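Local coordinates for protein cleavage stimulation factor 77 (Encephalitozoon cuniculi, PDB 2UY1) that probably binds mRNA and, as in other members of the Suppressor of forked (CstF-77) family, is likely to take part in nuclear processing of pre-mRNA 3' ends, at residues 51-56 with 71-76; 86-91 with 116-121; 174-179 with 433-438; 325-330 with 364-369; 341-346 with 354-359. One frame throughout, in Å; residues are numbered along the deposited sequence.

How the interactions relate
The five contacts are spread along an all-helical chain, with interactions 1 and 2 at one end and interactions 4 and 5 on the opposite side of its centre, about 63 Å away. Interaction 1 joins helices 47-57 and 69-78. Interaction 2 follows on helix 85-90, its centre 14 Å away, and the two touch: Y71 OH and E90 OE2, 2.9 Å apart, form a probable hydrogen bond. Interactions 4 and 5 share helix 354-367, and A326 packs on F343 between them. Interaction 3 lies 12 Å from the chain's centre and bridges 253 residues, laying helix 434-446 on helix 173-184. Neighbour-to-neighbour packing extends the array; interaction 3 brings the last modelled helix against its middle.

Interaction 1: 51-56 with 71-76; sequences MLYIEY and YEFTLG
I54 points at the opposite helix and works with both its branches. Its CD1 sits over one face of the Y71 ring, 4.0 Å from the ring centroid and 18° off the normal, a CH-pi contact displaced toward the ring's rim. CG2 reaches the phenolic end instead, lying 3.7 Å from Y71 OH; that hydroxyl is hydrogen-bonded to E90. With CG1 beside the backbone N (chi1 -63°), the longer branch also runs past T74, where I54 CD1 and T74 OG1 are 3.9 Å apart. T74 OG1 spends its hydrogen bond on V70 O. To one side of this buried core the Y53 and F73 side chains cross at about a right angle, and Y53 CE2 meets the edge of the F73 ring at CE2, 4.2 Å away. F37 and W50 extend the aromatic group. The axes of the two short segments run 10.6 Å apart at 168°, a nearly antiparallel helix pair, the building unit of alpha-alpha repeat folds of the TPR clan.

Interaction 2: 86-91 with 116-121; sequences GLFKEY and LQTPMG. Unlike the reference sequence in segment 86-91: F88 (reference Tyr).
T118 OG1, which is hydrogen-bonded to A115 O just upstream, turns toward F88 and comes within 4.2 Å of F88 CE1, a loose contact with no bond across. The closer meeting is made by M120. Its chain leaves the backbone with CG tucked between N and the carbonyl carbon (chi1 60°), then bends at the sulfur (chi3 70°), and that bend swings the terminal methyl round to the phenyl ring. M120 CE is 3.3 Å from F88 CD1, tight for two carbons, and 3.7 Å from F88 CE1. The methyl therefore sits beside one C-C bond of the ring, approaching at a slant. Only these three side chains bridge the segments, burying 99 Å², and the backbones stay well apart: the closest pair of CA atoms, those of F88 and L116, is 10.0 Å apart. Segment 116-121 has no regular secondary structure, and G121 is held by backbone hydrogen bonds to W82. Helix 85-90 packs on helix 69-78 through L87 and meets this loop through F88; P119 rests on helix 150-167, and M120 also touches L126 of the short helix 124-127.

Interaction 3: 174-179 with 433-438; sequences NAARLI and EGILGR
I435 faces A176 and I179 across the contact, and its side chain splits the work at CB. From there the methyl CG2 goes forward: chi1 of -170° sets CG1 opposite the backbone N and wedges CG2 between N and the carbonyl carbon, the branch nearer helix 173-184. CG2 of I435 meets CG2 of I179 at 3.9 Å, lies 4.0 Å from the carbonyl O of A176, and is 4.2 Å from A176 CB. It thus sits between two residues one turn apart. The other branch, CG1 and then CD1, leads away from the helix, and the side chain also packs against F218 and E221 of helix 213-225. The segments are 254 residues apart at their closest ends, so the contact lays the last modelled helix, 434-446, against the middle of the helical-repeat array. The short axes pass 8.5 Å apart at 116°, well away from the near-antiparallel pairing of consecutive helices. The small A176 permits the closeness: its CB is 4.1 Å from L436 CB, and the two CA atoms are only 6.1 Å apart. At the start of the segment G434 has a positive phi, and the backbone N of the next residue, I435, is hydrogen-bonded to D180 OD1. Outside this pair of segments, R438 NH1 forms a salt bridge with an acidic side chain of another protein chain.

Interaction 4: 325-330 with 364-369; sequences CAFIEY and LLRIGD
The backbones stay apart here, Y330 and I367 being the nearest pair with their CA atoms 9.5 Å apart, so side chains must span the gap. Y330 does most of it. Its CG lies opposite the backbone N (chi1 -178°), which sends the ring out toward the end of helix 354-367. There I367 holds CG2 beside its own backbone N and presents it to the phenol: I367 CG2 is 3.6 Å from Y330 CE2, and I367 CB is 3.9 Å from Y330 OH. The two side chains run alongside one another, pointing opposite ways, and the methyl meets the ring obliquely. Y330 OH is hydrogen-bonded to the backbone of another chain, and F363 packs edge-to-face with the same ring. In a looser contact the guanidinium edge of R366 comes within 4.4 Å of F327 CE1 through NH1. Just beyond I367, the positive phi of G368 (101°) belongs to a Schellman motif that ends the helix; D369 N bonds back to L364 O at 3.0 Å, with weak bonds from G368 N to L364 O and L365 O. D369 is the N-cap of helix 370-379 without a side-chain capping bond. The carbonyls of R366 and I367 each accept a hydrogen bond from an aromatic side chain of another chain, so this is a Schellman-capped helix end built into an interchain interface of the repeat domain.

Interaction 5: 341-346 with 354-359; sequences NIFSSG and TLLKEE
Apolar contacts come first: L356 points at helix 341-346, and its CD1 lies 4.3 Å from F343 CD2. The F343 ring starts off to one side, with CG beside the backbone N (chi1 -89°), but its far end returns to segment 354-359, where CE2 is 4.4 Å from the CB of E359. The F360 ring meets it with its plane nearly parallel.

Contacts of carbon with carbonyl oxygen form the second group. L356 CD2 presses to 3.2 Å from G346 O, a tight fit at a residue with no side chain, and F343 CZ is 3.9 Å from E359 O.

Hydrogen bonds stay within one helix. N341 O accepts two, from S345 N and from S345 OG (2.9 Å), reaching it from opposite faces of its plane.

The axes of the two short segments pass 10.2 Å apart with 154° between directions: helices 337-349 and 354-367 form an antiparallel alpha-hairpin, the arrangement characteristic of TPR-like helical repeats.

Interaction 1: 51-56 with 71-76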
# COMPACT_ATOMS: atom_id res chain seq x y z
N MET B 51 -43.37 -24.76 23.44
CA MET B 51 -44.04 -26.01 23.08
C MET B 51 -44.06 -27.02 24.23
O MET B 51 -44.99 -27.80 24.39
CB MET B 51 -43.40 -26.62 21.84
CG MET B 51 -43.65 -25.81 20.58
SD MET B 51 -45.38 -25.31 20.34
CE MET B 51 -45.27 -24.86 18.60
N LEU B 52 -43.01 -27.00 25.04
CA LEU B 52 -42.93 -27.81 26.24
C LEU B 52 -43.85 -27.31 27.34
O LEU B 52 -44.37 -28.10 28.14
CB LEU B 52 -41.47 -27.87 26.73
CG LEU B 52 -40.73 -29.00 26.00
CD1 LEU B 52 -39.27 -28.61 25.68
CD2 LEU B 52 -40.83 -30.31 26.81
N TYR B 53 -44.04 -25.99 27.38
CA TYR B 53 -45.03 -25.40 28.25
C TYR B 53 -46.41 -25.94 27.92
O TYR B 53 -47.19 -26.22 28.82
CB TYR B 53 -45.01 -23.88 28.17
CG TYR B 53 -46.00 -23.27 29.10
CD1 TYR B 53 -45.88 -23.45 30.49
CD2 TYR B 53 -47.07 -22.50 28.62
CE1 TYR B 53 -46.78 -22.88 31.36
CE2 TYR B 53 -48.00 -21.95 29.47
CZ TYR B 53 -47.85 -22.14 30.85
OH TYR B 53 -48.74 -21.57 31.72
N ILE B 54 -46.67 -26.08 26.61
CA ILE B 54 -47.89 -26.69 26.07
C ILE B 54 -47.98 -28.18 26.45
O ILE B 54 -49.00 -28.61 27.00
CB ILE B 54 -48.04 -26.48 24.51
CG1 ILE B 54 -48.17 -24.99 24.15
CG2 ILE B 54 -49.27 -27.22 23.96
CD1 ILE B 54 -48.24 -24.76 22.62
N GLU B 55 -46.92 -28.96 26.16
CA GLU B 55 -46.87 -30.36 26.61
C GLU B 55 -47.18 -30.49 28.12
O GLU B 55 -48.08 -31.22 28.50
CB GLU B 55 -45.53 -31.03 26.23
CG GLU B 55 -45.62 -32.55 26.01
CD GLU B 55 -44.38 -33.31 26.50
OE1 GLU B 55 -43.26 -32.72 26.46
OE2 GLU B 55 -44.53 -34.49 26.93
N TYR B 56 -46.48 -29.74 28.97
CA TYR B 56 -46.81 -29.65 30.41
C TYR B 56 -48.27 -29.24 30.76
O TYR B 56 -48.94 -29.94 31.52
CB TYR B 56 -45.80 -28.79 31.18
CG TYR B 56 -46.12 -28.66 32.67
CD1 TYR B 56 -46.14 -29.78 33.49
CD2 TYR B 56 -46.42 -27.40 33.24
CE1 TYR B 56 -46.45 -29.67 34.85
CE2 TYR B 56 -46.71 -27.28 34.59
CZ TYR B 56 -46.73 -28.42 35.39
OH TYR B 56 -47.02 -28.33 36.72
N TYR B 71 -52.58 -21.66 23.25
CA TYR B 71 -52.00 -21.50 21.92
C TYR B 71 -52.09 -20.06 21.51
O TYR B 71 -51.26 -19.57 20.74
CB TYR B 71 -52.72 -22.36 20.89
CG TYR B 71 -52.28 -23.80 20.87
CD1 TYR B 71 -51.31 -24.23 19.97
CD2 TYR B 71 -52.81 -24.72 21.76
CE1 TYR B 71 -50.90 -25.53 19.94
CE2 TYR B 71 -52.42 -26.04 21.75
CZ TYR B 71 -51.46 -26.44 20.83
OH TYR B 71 -51.06 -27.75 20.80
N GLU B 72 -53.13 -19.39 21.99
CA GLU B 72 -53.27 -17.93 21.90
C GLU B 72 -52.18 -17.19 22.67
O GLU B 72 -51.70 -16.19 22.18
CB GLU B 72 -54.63 -17.48 22.46
CG GLU B 72 -55.86 -18.09 21.75
CD GLU B 72 -57.16 -17.40 22.13
OE1 GLU B 72 -57.38 -17.18 23.35
OE2 GLU B 72 -57.96 -17.10 21.21
N PHE B 73 -51.86 -17.66 23.88
CA PHE B 73 -50.76 -17.12 24.73
C PHE B 73 -49.38 -17.27 24.07
O PHE B 73 -48.60 -16.32 24.08
CB PHE B 73 -50.84 -17.69 26.17
CG PHE B 73 -49.71 -17.26 27.10
CD1 PHE B 73 -49.53 -15.92 27.47
CD2 PHE B 73 -48.85 -18.24 27.65
CE1 PHE B 73 -48.47 -15.52 28.33
CE2 PHE B 73 -47.80 -17.87 28.52
CZ PHE B 73 -47.61 -16.49 28.86
N THR B 74 -49.14 -18.43 23.46
CA THR B 74 -47.96 -18.72 22.64
C THR B 74 -47.91 -17.89 21.32
O THR B 74 -46.87 -17.30 21.00
CB THR B 74 -47.83 -20.27 22.36
OG1 THR B 74 -47.86 -21.00 23.60
CG2 THR B 74 -46.57 -20.64 21.60
N LEU B 75 -49.04 -17.82 20.60
CA LEU B 75 -49.19 -16.93 19.45
C LEU B 75 -49.01 -15.46 19.78
O LEU B 75 -48.63 -14.70 18.91
CB LEU B 75 -50.49 -17.15 18.69
CG LEU B 75 -50.64 -18.44 17.85
CD1 LEU B 75 -52.07 -18.58 17.35
CD2 LEU B 75 -49.70 -18.52 16.67
N GLY B 76 -49.23 -15.06 21.03
CA GLY B 76 -48.88 -13.69 21.48
C GLY B 76 -47.39 -13.46 21.22
O GLY B 76 -46.98 -12.39 20.78

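Interaction 2: 86-91 with 116-121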
# COMPACT_ATOMS: atom_id res chain seq x y z
N GLY B 86 -47.15 -24.98 12.23
CA GLY B 86 -47.67 -26.06 13.06
C GLY B 86 -48.36 -25.48 14.28
O GLY B 86 -49.37 -26.01 14.74
N LEU B 87 -47.83 -24.38 14.80
CA LEU B 87 -48.48 -23.68 15.90
C LEU B 87 -49.82 -23.09 15.45
O LEU B 87 -50.80 -23.25 16.16
CB LEU B 87 -47.55 -22.62 16.51
CG LEU B 87 -48.07 -21.75 17.67
CD1 LEU B 87 -48.32 -22.58 18.96
CD2 LEU B 87 -47.07 -20.66 17.93
N PHE B 88 -49.86 -22.44 14.27
CA PHE B 88 -51.10 -21.87 13.75
C PHE B 88 -52.07 -23.02 13.46
O PHE B 88 -53.22 -22.98 13.92
CB PHE B 88 -50.88 -20.93 12.55
CG PHE B 88 -50.71 -19.44 12.93
CD1 PHE B 88 -49.49 -18.80 12.78
CD2 PHE B 88 -51.78 -18.69 13.45
CE1 PHE B 88 -49.32 -17.42 13.09
CE2 PHE B 88 -51.62 -17.32 13.79
CZ PHE B 88 -50.39 -16.67 13.59
N LYS B 89 -51.58 -24.06 12.79
CA LYS B 89 -52.34 -25.31 12.53
C LYS B 89 -53.00 -25.90 13.78
O LYS B 89 -54.22 -26.09 13.80
CB LYS B 89 -51.46 -26.38 11.81
CG LYS B 89 -52.14 -27.75 11.56
CD LYS B 89 -51.27 -28.63 10.67
CE LYS B 89 -52.03 -29.87 10.17
NZ LYS B 89 -52.57 -29.77 8.75
N GLU B 90 -52.22 -26.21 14.81
CA GLU B 90 -52.76 -26.84 16.02
C GLU B 90 -53.83 -25.98 16.74
O GLU B 90 -54.77 -26.50 17.32
CB GLU B 90 -51.64 -27.18 17.00
CG GLU B 90 -50.80 -28.37 16.60
CD GLU B 90 -49.43 -28.36 17.25
OE1 GLU B 90 -48.45 -28.62 16.52
OE2 GLU B 90 -49.32 -28.09 18.48
N TYR B 91 -53.66 -24.67 16.69
CA TYR B 91 -54.55 -23.73 17.37
C TYR B 91 -56.02 -23.76 16.89
O TYR B 91 -56.32 -24.04 15.72
CB TYR B 91 -53.96 -22.34 17.25
CG TYR B 91 -54.87 -21.20 17.61
CD1 TYR B 91 -55.56 -21.19 18.83
CD2 TYR B 91 -55.00 -20.10 16.76
CE1 TYR B 91 -56.38 -20.13 19.17
CE2 TYR B 91 -55.81 -19.01 17.10
CZ TYR B 91 -56.50 -19.04 18.31
OH TYR B 91 -57.31 -17.98 18.67
N LEU B 116 -52.31 -15.84 7.60
CA LEU B 116 -52.22 -15.40 6.22
C LEU B 116 -51.52 -14.03 6.05
O LEU B 116 -51.00 -13.73 4.98
CB LEU B 116 -53.62 -15.41 5.57
CG LEU B 116 -54.11 -16.78 5.07
CD1 LEU B 116 -55.61 -16.82 4.80
CD2 LEU B 116 -53.38 -17.17 3.82
N GLN B 117 -51.49 -13.21 7.10
CA GLN B 117 -50.73 -11.97 7.07
C GLN B 117 -49.27 -12.10 7.51
O GLN B 117 -48.55 -11.10 7.60
CB GLN B 117 -51.42 -10.87 7.88
CG GLN B 117 -52.22 -9.87 7.03
CD GLN B 117 -53.33 -9.18 7.81
OE1 GLN B 117 -53.34 -9.18 9.06
NE2 GLN B 117 -54.29 -8.58 7.08
N THR B 118 -48.84 -13.33 7.81
CA THR B 118 -47.42 -13.58 8.14
C THR B 118 -46.68 -14.47 7.12
O THR B 118 -47.13 -15.58 6.78
CB THR B 118 -47.21 -14.10 9.58
OG1 THR B 118 -47.69 -15.45 9.70
CG2 THR B 118 -47.91 -13.17 10.61
N PRO B 119 -45.55 -13.97 6.60
CA PRO B 119 -44.71 -14.81 5.76
C PRO B 119 -44.21 -15.98 6.61
O PRO B 119 -43.62 -15.75 7.68
CB PRO B 119 -43.56 -13.88 5.35
CG PRO B 119 -44.04 -12.49 5.63
CD PRO B 119 -44.99 -12.62 6.78
N MET B 120 -44.48 -17.22 6.18
CA MET B 120 -44.10 -18.41 6.92
C MET B 120 -43.98 -19.60 5.97
O MET B 120 -44.53 -19.56 4.88
CB MET B 120 -45.14 -18.73 8.00
CG MET B 120 -46.58 -18.98 7.49
SD MET B 120 -47.59 -19.87 8.70
CE MET B 120 -47.78 -18.64 9.93
N GLY B 121 -43.24 -20.63 6.39
CA GLY B 121 -43.17 -21.85 5.61
C GLY B 121 -44.51 -22.58 5.63
O GLY B 121 -45.10 -22.76 6.70

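Interaction 3: 174-179 with 433-438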
# COMPACT_ATOMS: atom_id res chain seq x y z
N ASN B 174 -27.15 -12.73 7.98
CA ASN B 174 -28.49 -12.79 7.42
C ASN B 174 -29.59 -12.29 8.30
O ASN B 174 -30.52 -11.76 7.83
CB ASN B 174 -28.82 -14.15 6.80
CG ASN B 174 -27.96 -14.47 5.61
OD1 ASN B 174 -27.89 -13.73 4.69
ND2 ASN B 174 -27.28 -15.55 5.67
N ALA B 175 -29.41 -12.41 9.59
CA ALA B 175 -30.24 -11.70 10.55
C ALA B 175 -30.28 -10.22 10.29
O ALA B 175 -31.32 -9.66 10.29
CB ALA B 175 -29.79 -11.98 11.93
N ALA B 176 -29.12 -9.62 10.12
CA ALA B 176 -28.94 -8.21 9.72
C ALA B 176 -29.69 -7.95 8.44
O ALA B 176 -30.47 -7.02 8.37
CB ALA B 176 -27.47 -7.91 9.53
N ARG B 177 -29.47 -8.80 7.45
CA ARG B 177 -30.23 -8.74 6.19
C ARG B 177 -31.75 -8.78 6.38
O ARG B 177 -32.49 -7.99 5.78
CB ARG B 177 -29.77 -9.86 5.26
CG ARG B 177 -28.54 -9.52 4.41
CD ARG B 177 -28.17 -10.67 3.51
NE ARG B 177 -26.83 -10.50 2.93
CZ ARG B 177 -25.79 -11.30 3.18
NH1 ARG B 177 -25.90 -12.35 3.98
NH2 ARG B 177 -24.62 -11.05 2.59
N LEU B 178 -32.22 -9.69 7.24
CA LEU B 178 -33.64 -9.80 7.58
C LEU B 178 -34.19 -8.51 8.19
O LEU B 178 -35.24 -8.00 7.74
CB LEU B 178 -33.91 -11.00 8.50
CG LEU B 178 -35.34 -11.24 9.07
CD1 LEU B 178 -36.32 -11.68 7.95
CD2 LEU B 178 -35.35 -12.28 10.18
N ILE B 179 -33.50 -8.01 9.21
CA ILE B 179 -33.83 -6.74 9.84
C ILE B 179 -34.03 -5.62 8.82
O ILE B 179 -35.10 -4.96 8.83
CB ILE B 179 -32.76 -6.31 10.90
CG1 ILE B 179 -32.95 -7.10 12.20
CG2 ILE B 179 -32.84 -4.77 11.21
CD1 ILE B 179 -31.76 -7.06 13.15
N GLU B 433 -23.25 -2.63 4.67
CA GLU B 433 -24.48 -1.93 4.38
C GLU B 433 -25.57 -2.15 5.47
O GLU B 433 -25.49 -3.08 6.23
CB GLU B 433 -25.01 -2.46 3.04
CG GLU B 433 -26.40 -1.92 2.80
CD GLU B 433 -27.02 -2.13 1.44
OE1 GLU B 433 -26.42 -2.83 0.57
OE2 GLU B 433 -28.13 -1.54 1.29
N GLY B 434 -26.63 -1.35 5.52
CA GLY B 434 -27.73 -1.58 6.48
C GLY B 434 -27.28 -1.52 7.94
O GLY B 434 -26.40 -0.73 8.28
N ILE B 435 -27.87 -2.35 8.81
CA ILE B 435 -27.59 -2.24 10.24
C ILE B 435 -26.21 -2.82 10.63
O ILE B 435 -25.59 -2.40 11.65
CB ILE B 435 -28.77 -2.78 11.13
CG1 ILE B 435 -28.52 -2.42 12.60
CG2 ILE B 435 -29.00 -4.29 10.88
CD1 ILE B 435 -28.95 -1.00 12.98
N LEU B 436 -25.70 -3.76 9.84
CA LEU B 436 -24.32 -4.22 10.04
C LEU B 436 -23.28 -3.17 9.59
O LEU B 436 -22.27 -2.99 10.20
CB LEU B 436 -24.11 -5.53 9.28
CG LEU B 436 -22.84 -6.39 9.45
CD1 LEU B 436 -22.47 -6.69 10.89
CD2 LEU B 436 -23.01 -7.69 8.67
N GLY B 437 -23.57 -2.49 8.49
CA GLY B 437 -22.93 -1.24 8.10
C GLY B 437 -22.80 -0.26 9.24
O GLY B 437 -21.70 0.25 9.51
N ARG B 438 -23.92 -0.02 9.93
CA ARG B 438 -23.96 0.88 11.09
C ARG B 438 -23.01 0.43 12.21
O ARG B 438 -22.29 1.23 12.80
CB ARG B 438 -25.40 1.04 11.60
CG ARG B 438 -26.21 1.96 10.71
CD ARG B 438 -27.69 1.91 11.00
NE ARG B 438 -28.47 2.61 9.96
CZ ARG B 438 -28.81 3.91 9.97
NH1 ARG B 438 -28.44 4.72 10.98
NH2 ARG B 438 -29.56 4.41 8.98

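Interaction 4: 325-330 with 364-369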
# COMPACT_ATOMS: atom_id res chain seq x y z
N CYS B 325 -4.14 12.11 21.34
CA CYS B 325 -4.31 13.45 21.98
C CYS B 325 -3.74 14.57 21.16
O CYS B 325 -4.23 15.71 21.23
CB CYS B 325 -3.65 13.53 23.36
SG CYS B 325 -4.57 12.58 24.61
N ALA B 326 -2.63 14.28 20.46
CA ALA B 326 -2.00 15.31 19.60
C ALA B 326 -2.93 15.66 18.42
O ALA B 326 -3.11 16.86 18.03
CB ALA B 326 -0.64 14.84 19.13
N PHE B 327 -3.56 14.62 17.89
CA PHE B 327 -4.51 14.79 16.80
C PHE B 327 -5.78 15.51 17.28
O PHE B 327 -6.34 16.28 16.59
CB PHE B 327 -4.95 13.47 16.22
CG PHE B 327 -3.93 12.74 15.36
CD1 PHE B 327 -2.79 13.35 14.82
CD2 PHE B 327 -4.22 11.41 14.99
CE1 PHE B 327 -1.92 12.64 13.99
CE2 PHE B 327 -3.33 10.68 14.15
CZ PHE B 327 -2.17 11.28 13.68
N ILE B 328 -6.34 15.14 18.42
CA ILE B 328 -7.46 15.97 18.90
C ILE B 328 -7.04 17.46 19.06
O ILE B 328 -7.85 18.33 18.80
CB ILE B 328 -7.94 15.55 20.27
CG1 ILE B 328 -8.49 14.11 20.28
CG2 ILE B 328 -8.90 16.60 20.81
CD1 ILE B 328 -9.55 13.82 19.27
N GLU B 329 -5.83 17.72 19.53
CA GLU B 329 -5.49 19.05 19.91
C GLU B 329 -5.32 19.80 18.64
O GLU B 329 -5.80 20.89 18.52
CB GLU B 329 -4.24 19.16 20.78
CG GLU B 329 -4.45 18.74 22.22
CD GLU B 329 -5.16 19.82 23.10
OE1 GLU B 329 -5.39 20.98 22.69
OE2 GLU B 329 -5.46 19.47 24.27
N TYR B 330 -4.67 19.19 17.65
CA TYR B 330 -4.56 19.86 16.32
C TYR B 330 -5.93 20.18 15.66
O TYR B 330 -6.19 21.32 15.34
CB TYR B 330 -3.65 19.08 15.35
CG TYR B 330 -3.53 19.83 14.05
CD1 TYR B 330 -2.93 21.10 14.03
CD2 TYR B 330 -4.10 19.34 12.87
CE1 TYR B 330 -2.84 21.86 12.85
CE2 TYR B 330 -4.02 20.11 11.66
CZ TYR B 330 -3.39 21.36 11.69
OH TYR B 330 -3.26 22.13 10.54
N LEU B 364 3.85 16.07 10.99
CA LEU B 364 4.40 17.45 10.79
C LEU B 364 4.51 17.81 9.28
O LEU B 364 4.32 18.95 8.84
CB LEU B 364 5.79 17.54 11.46
CG LEU B 364 5.79 17.48 13.00
CD1 LEU B 364 7.24 17.46 13.50
CD2 LEU B 364 5.04 18.69 13.61
N LEU B 365 4.89 16.86 8.46
CA LEU B 365 5.07 17.18 7.05
C LEU B 365 3.67 17.45 6.40
O LEU B 365 3.50 18.41 5.62
CB LEU B 365 5.81 16.01 6.38
CG LEU B 365 6.44 16.19 5.01
CD1 LEU B 365 7.66 17.02 5.17
CD2 LEU B 365 6.69 14.75 4.45
N ARG B 366 2.65 16.69 6.80
CA ARG B 366 1.33 16.83 6.16
C ARG B 366 0.57 18.10 6.47
O ARG B 366 -0.13 18.63 5.62
CB ARG B 366 0.41 15.65 6.37
CG ARG B 366 -0.40 15.67 7.62
CD ARG B 366 -1.54 14.58 7.57
NE ARG B 366 -0.98 13.23 7.38
CZ ARG B 366 -0.70 12.37 8.38
NH1 ARG B 366 -0.97 12.73 9.65
NH2 ARG B 366 -0.18 11.15 8.09
N ILE B 367 0.70 18.58 7.69
CA ILE B 367 0.07 19.88 8.04
C ILE B 367 0.87 21.10 7.59
O ILE B 367 0.36 22.27 7.67
CB ILE B 367 -0.16 19.98 9.53
CG1 ILE B 367 1.20 19.98 10.26
CG2 ILE B 367 -1.12 18.84 9.98
CD1 ILE B 367 1.22 20.82 11.57
N GLY B 368 2.09 20.88 7.16
CA GLY B 368 2.84 21.93 6.51
C GLY B 368 3.85 22.60 7.43
O GLY B 368 4.36 23.68 7.13
N ASP B 369 4.16 21.95 8.55
CA ASP B 369 5.11 22.47 9.54
C ASP B 369 6.50 21.97 9.16
O ASP B 369 7.07 21.08 9.85
CB ASP B 369 4.68 22.03 10.93
CG ASP B 369 5.39 22.75 12.02
OD1 ASP B 369 5.59 23.98 11.91
OD2 ASP B 369 5.69 22.12 13.04

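Interaction 5: 341-346 with 354-359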
# COMPACT_ATOMS: atom_id res chain seq x y z
N ASN B 341 4.34 19.09 21.14
CA ASN B 341 4.72 18.79 22.51
C ASN B 341 4.16 17.49 23.01
O ASN B 341 4.86 16.78 23.66
CB ASN B 341 4.50 20.00 23.43
CG ASN B 341 5.42 21.16 23.03
OD1 ASN B 341 6.31 21.53 23.75
ND2 ASN B 341 5.24 21.68 21.82
N ILE B 342 2.93 17.14 22.62
CA ILE B 342 2.36 15.84 23.01
C ILE B 342 3.09 14.67 22.34
O ILE B 342 3.41 13.67 22.99
CB ILE B 342 0.83 15.81 22.75
CG1 ILE B 342 0.16 16.96 23.49
CG2 ILE B 342 0.26 14.46 23.06
CD1 ILE B 342 -1.30 17.15 23.24
N PHE B 343 3.38 14.81 21.04
CA PHE B 343 4.17 13.79 20.31
C PHE B 343 5.58 13.64 20.92
O PHE B 343 6.08 12.52 21.06
CB PHE B 343 4.36 14.21 18.85
CG PHE B 343 3.28 13.77 17.88
CD1 PHE B 343 2.55 14.72 17.20
CD2 PHE B 343 3.12 12.42 17.53
CE1 PHE B 343 1.56 14.33 16.29
CE2 PHE B 343 2.14 12.02 16.58
CZ PHE B 343 1.35 12.99 15.97
N SER B 344 6.21 14.78 21.23
CA SER B 344 7.56 14.86 21.83
C SER B 344 7.59 14.15 23.19
O SER B 344 8.43 13.26 23.39
CB SER B 344 8.01 16.32 21.96
OG SER B 344 8.20 16.96 20.69
N SER B 345 6.69 14.51 24.11
CA SER B 345 6.46 13.77 25.40
C SER B 345 6.33 12.30 25.23
O SER B 345 6.95 11.52 25.94
CB SER B 345 5.17 14.19 26.03
OG SER B 345 5.26 15.55 26.31
N GLY B 346 5.47 11.90 24.30
CA GLY B 346 5.25 10.50 24.04
C GLY B 346 6.47 9.78 23.57
O GLY B 346 6.61 8.63 23.86
N THR B 354 8.45 2.98 16.79
CA THR B 354 8.49 3.36 15.37
C THR B 354 7.15 4.03 14.92
O THR B 354 7.11 5.04 14.15
CB THR B 354 8.80 2.11 14.57
OG1 THR B 354 10.18 1.74 14.81
CG2 THR B 354 8.46 2.31 13.02
N LEU B 355 6.06 3.50 15.44
CA LEU B 355 4.74 4.13 15.29
C LEU B 355 4.76 5.59 15.60
O LEU B 355 4.28 6.39 14.83
CB LEU B 355 3.73 3.49 16.24
CG LEU B 355 2.33 4.10 16.15
CD1 LEU B 355 1.70 3.88 14.72
CD2 LEU B 355 1.52 3.47 17.27
N LEU B 356 5.24 5.96 16.77
CA LEU B 356 5.17 7.38 17.15
C LEU B 356 6.14 8.20 16.27
O LEU B 356 5.89 9.38 15.96
CB LEU B 356 5.57 7.47 18.64
CG LEU B 356 5.30 8.39 19.84
CD1 LEU B 356 3.88 8.93 20.01
CD2 LEU B 356 5.58 7.52 21.04
N LYS B 357 7.32 7.62 15.99
CA LYS B 357 8.33 8.30 15.18
C LYS B 357 7.79 8.64 13.77
O LYS B 357 7.86 9.81 13.32
CB LYS B 357 9.60 7.47 15.11
CG LYS B 357 10.38 7.37 16.43
CD LYS B 357 11.65 6.49 16.25
CE LYS B 357 12.19 6.00 17.64
NZ LYS B 357 12.97 4.69 17.45
N GLU B 358 7.19 7.65 13.13
CA GLU B 358 6.59 7.81 11.81
C GLU B 358 5.36 8.69 11.77
O GLU B 358 5.23 9.51 10.87
CB GLU B 358 6.29 6.44 11.16
CG GLU B 358 5.63 6.51 9.75
CD GLU B 358 5.59 5.16 9.03
OE1 GLU B 358 6.65 4.54 8.73
OE2 GLU B 358 4.47 4.75 8.65
N GLU B 359 4.45 8.50 12.74
CA GLU B 359 3.22 9.25 12.78
C GLU B 359 3.51 10.67 13.15
O GLU B 359 2.78 11.49 12.69
CB GLU B 359 2.19 8.67 13.78
CG GLU B 359 1.54 7.33 13.39
CD GLU B 359 0.65 7.39 12.14
OE1 GLU B 359 0.01 8.43 11.96
OE2 GLU B 359 0.59 6.41 11.34